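Local atomic coordinates of 2-hydroxy-3-oxopropionate reductase (Polaromonas sp. JS666, PDB entry 4DLL), a protein that probably catalyses the reversible NAD(P)H-dependent reduction of 2-hydroxy-3-oxopropionate (tartronate semialdehyde) to glycerate. Residues 89-95 with 118-124. Residues are numbered along the deposited sequence; the frame is centred on the assembly and turned at random.
Sequences DIVVSML and SLFLDMA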
# COMPACT_ATOMS: atom_id res chain seq x y z
N ASP A 89 -7.13 -23.56 -29.48
CA ASP A 89 -7.38 -24.29 -28.23
C ASP A 89 -7.79 -23.33 -27.12
O ASP A 89 -8.67 -23.65 -26.34
CB ASP A 89 -6.08 -24.99 -27.79
CG ASP A 89 -5.60 -25.99 -28.82
OD1 ASP A 89 -6.42 -26.78 -29.29
OD2 ASP A 89 -4.40 -25.97 -29.16
N ILE A 90 -7.11 -22.18 -27.03
CA ILE A 90 -7.38 -21.16 -26.02
C ILE A 90 -7.50 -19.80 -26.74
O ILE A 90 -6.61 -19.42 -27.51
CB ILE A 90 -6.31 -21.15 -24.96
CG1 ILE A 90 -6.23 -22.54 -24.26
CG2 ILE A 90 -6.56 -20.01 -23.98
CD1 ILE A 90 -5.38 -22.57 -22.96
N VAL A 91 -8.62 -19.13 -26.56
CA VAL A 91 -8.78 -17.77 -27.08
C VAL A 91 -8.69 -16.77 -25.93
O VAL A 91 -9.45 -16.84 -24.98
CB VAL A 91 -10.10 -17.63 -27.84
CG1 VAL A 91 -10.42 -16.12 -28.15
CG2 VAL A 91 -10.05 -18.48 -29.14
N VAL A 92 -7.73 -15.85 -26.02
CA VAL A 92 -7.50 -14.85 -24.99
C VAL A 92 -8.01 -13.49 -25.46
O VAL A 92 -7.44 -12.92 -26.40
CB VAL A 92 -6.01 -14.75 -24.66
CG1 VAL A 92 -5.77 -13.81 -23.50
CG2 VAL A 92 -5.44 -16.15 -24.35
N SER A 93 -9.07 -12.98 -24.82
CA SER A 93 -9.48 -11.56 -24.99
C SER A 93 -8.70 -10.49 -24.16
O SER A 93 -8.62 -10.54 -22.94
CB SER A 93 -11.01 -11.38 -24.80
OG SER A 93 -11.31 -10.05 -24.39
N MSE A 94 -8.17 -9.49 -24.85
CA MSE A 94 -7.53 -8.37 -24.21
C MSE A 94 -8.24 -7.09 -24.67
O MSE A 94 -7.64 -6.02 -24.94
CB MSE A 94 -6.05 -8.38 -24.55
CG MSE A 94 -5.35 -9.58 -23.90
SE MSE A 94 -3.52 -9.60 -24.43
CE MSE A 94 -2.76 -11.05 -23.34
N LEU A 95 -9.54 -7.21 -24.76
CA LEU A 95 -10.36 -6.14 -25.21
C LEU A 95 -10.65 -5.14 -24.06
O LEU A 95 -10.26 -5.37 -22.92
CB LEU A 95 -11.64 -6.74 -25.78
CG LEU A 95 -11.37 -7.70 -26.91
CD1 LEU A 95 -12.61 -8.49 -27.24
CD2 LEU A 95 -10.91 -6.92 -28.11
N SER A 118 -12.64 -25.97 -26.56
CA SER A 118 -11.75 -24.85 -26.51
C SER A 118 -12.07 -24.02 -25.25
O SER A 118 -13.17 -24.14 -24.68
CB SER A 118 -11.91 -23.99 -27.79
OG SER A 118 -13.24 -23.48 -27.88
N LEU A 119 -11.16 -23.15 -24.87
CA LEU A 119 -11.32 -22.31 -23.70
C LEU A 119 -11.22 -20.83 -24.09
O LEU A 119 -10.40 -20.49 -24.93
CB LEU A 119 -10.20 -22.60 -22.68
CG LEU A 119 -10.56 -23.50 -21.50
CD1 LEU A 119 -10.61 -24.99 -21.96
CD2 LEU A 119 -9.63 -23.32 -20.31
N PHE A 120 -12.03 -20.00 -23.44
CA PHE A 120 -11.99 -18.58 -23.61
C PHE A 120 -11.53 -17.93 -22.30
O PHE A 120 -12.14 -18.13 -21.30
CB PHE A 120 -13.35 -18.07 -24.01
CG PHE A 120 -13.44 -16.57 -24.19
CD1 PHE A 120 -13.80 -15.75 -23.12
CD2 PHE A 120 -13.27 -16.00 -25.44
CE1 PHE A 120 -13.94 -14.35 -23.25
CE2 PHE A 120 -13.40 -14.60 -25.61
CZ PHE A 120 -13.74 -13.77 -24.50
N LEU A 121 -10.44 -17.18 -22.37
CA LEU A 121 -9.82 -16.50 -21.23
C LEU A 121 -10.13 -15.04 -21.38
O LEU A 121 -9.62 -14.42 -22.31
CB LEU A 121 -8.30 -16.71 -21.22
CG LEU A 121 -7.75 -17.82 -20.29
CD1 LEU A 121 -8.49 -19.11 -20.38
CD2 LEU A 121 -6.27 -18.07 -20.50
N ASP A 122 -10.95 -14.49 -20.48
CA ASP A 122 -11.17 -13.06 -20.48
C ASP A 122 -10.29 -12.33 -19.48
O ASP A 122 -10.41 -12.51 -18.27
CB ASP A 122 -12.64 -12.66 -20.32
CG ASP A 122 -12.90 -11.25 -20.88
OD1 ASP A 122 -11.91 -10.45 -20.95
OD2 ASP A 122 -14.06 -10.95 -21.29
N MSE A 123 -9.38 -11.55 -20.05
CA MSE A 123 -8.45 -10.69 -19.33
C MSE A 123 -8.94 -9.27 -19.34
O MSE A 123 -8.53 -8.50 -18.51
CB MSE A 123 -7.09 -10.68 -20.00
CG MSE A 123 -6.48 -12.03 -20.00
SE MSE A 123 -4.55 -11.85 -20.22
CE MSE A 123 -4.09 -13.39 -18.87
N ALA A 124 -9.79 -8.90 -20.28
CA ALA A 124 -10.42 -7.55 -20.23
C ALA A 124 -10.96 -7.19 -18.80
O ALA A 124 -11.29 -8.07 -18.00
CB ALA A 124 -11.52 -7.50 -21.23
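Ser-93 O takes two backbone donors where the paired strands come to an end: Met-123 N at 3.2 Å, lying in the carbonyl plane, and Ala-124 N, a weak bond at 3.3 Å bent to 133° at the hydrogen. Behind this fork, strands 90-93 and 119-122 run parallel as neighbours in the Rossmann-type sheet, the connection between them passing through helices 98-107 and 110-113. Their bonds alternate as parallel pairing demands: Val-91 gives its N to Leu-119 O and receives Leu-121 N on its own O, both at 2.8 Å.

Val-91, Ser-93 and Phe-120 share the face packed by helix 98-107. With CG anti to the backbone N (chi1 179°), the Phe-120 ring swings along its strand toward Ser-93, whose CB meets CZ obliquely at 3.6 Å, while Val-91 CG1 reaches CD2 at 3.9 Å. Cutting this side chain back to an alanine is likely to leave Val-91 CG1 and Ser-93 CB without their aromatic neighbour and to open a gap beneath Leu-105 of that helix.

On the opposite face the two strands bring aliphatic side chains together. Ile-90 CG2 touches Leu-121 CD2 at 4.0 Å, and Leu-121 packs onward against helix 170-183. Farther along, Val-92 CG1 rests on CG and SE of Met-123, a selenomethionine bent at chi3 (141°). That selenium also lies 3.7 Å from the CE methyl of Met-94, another selenomethionine, whose extended chain runs alongside.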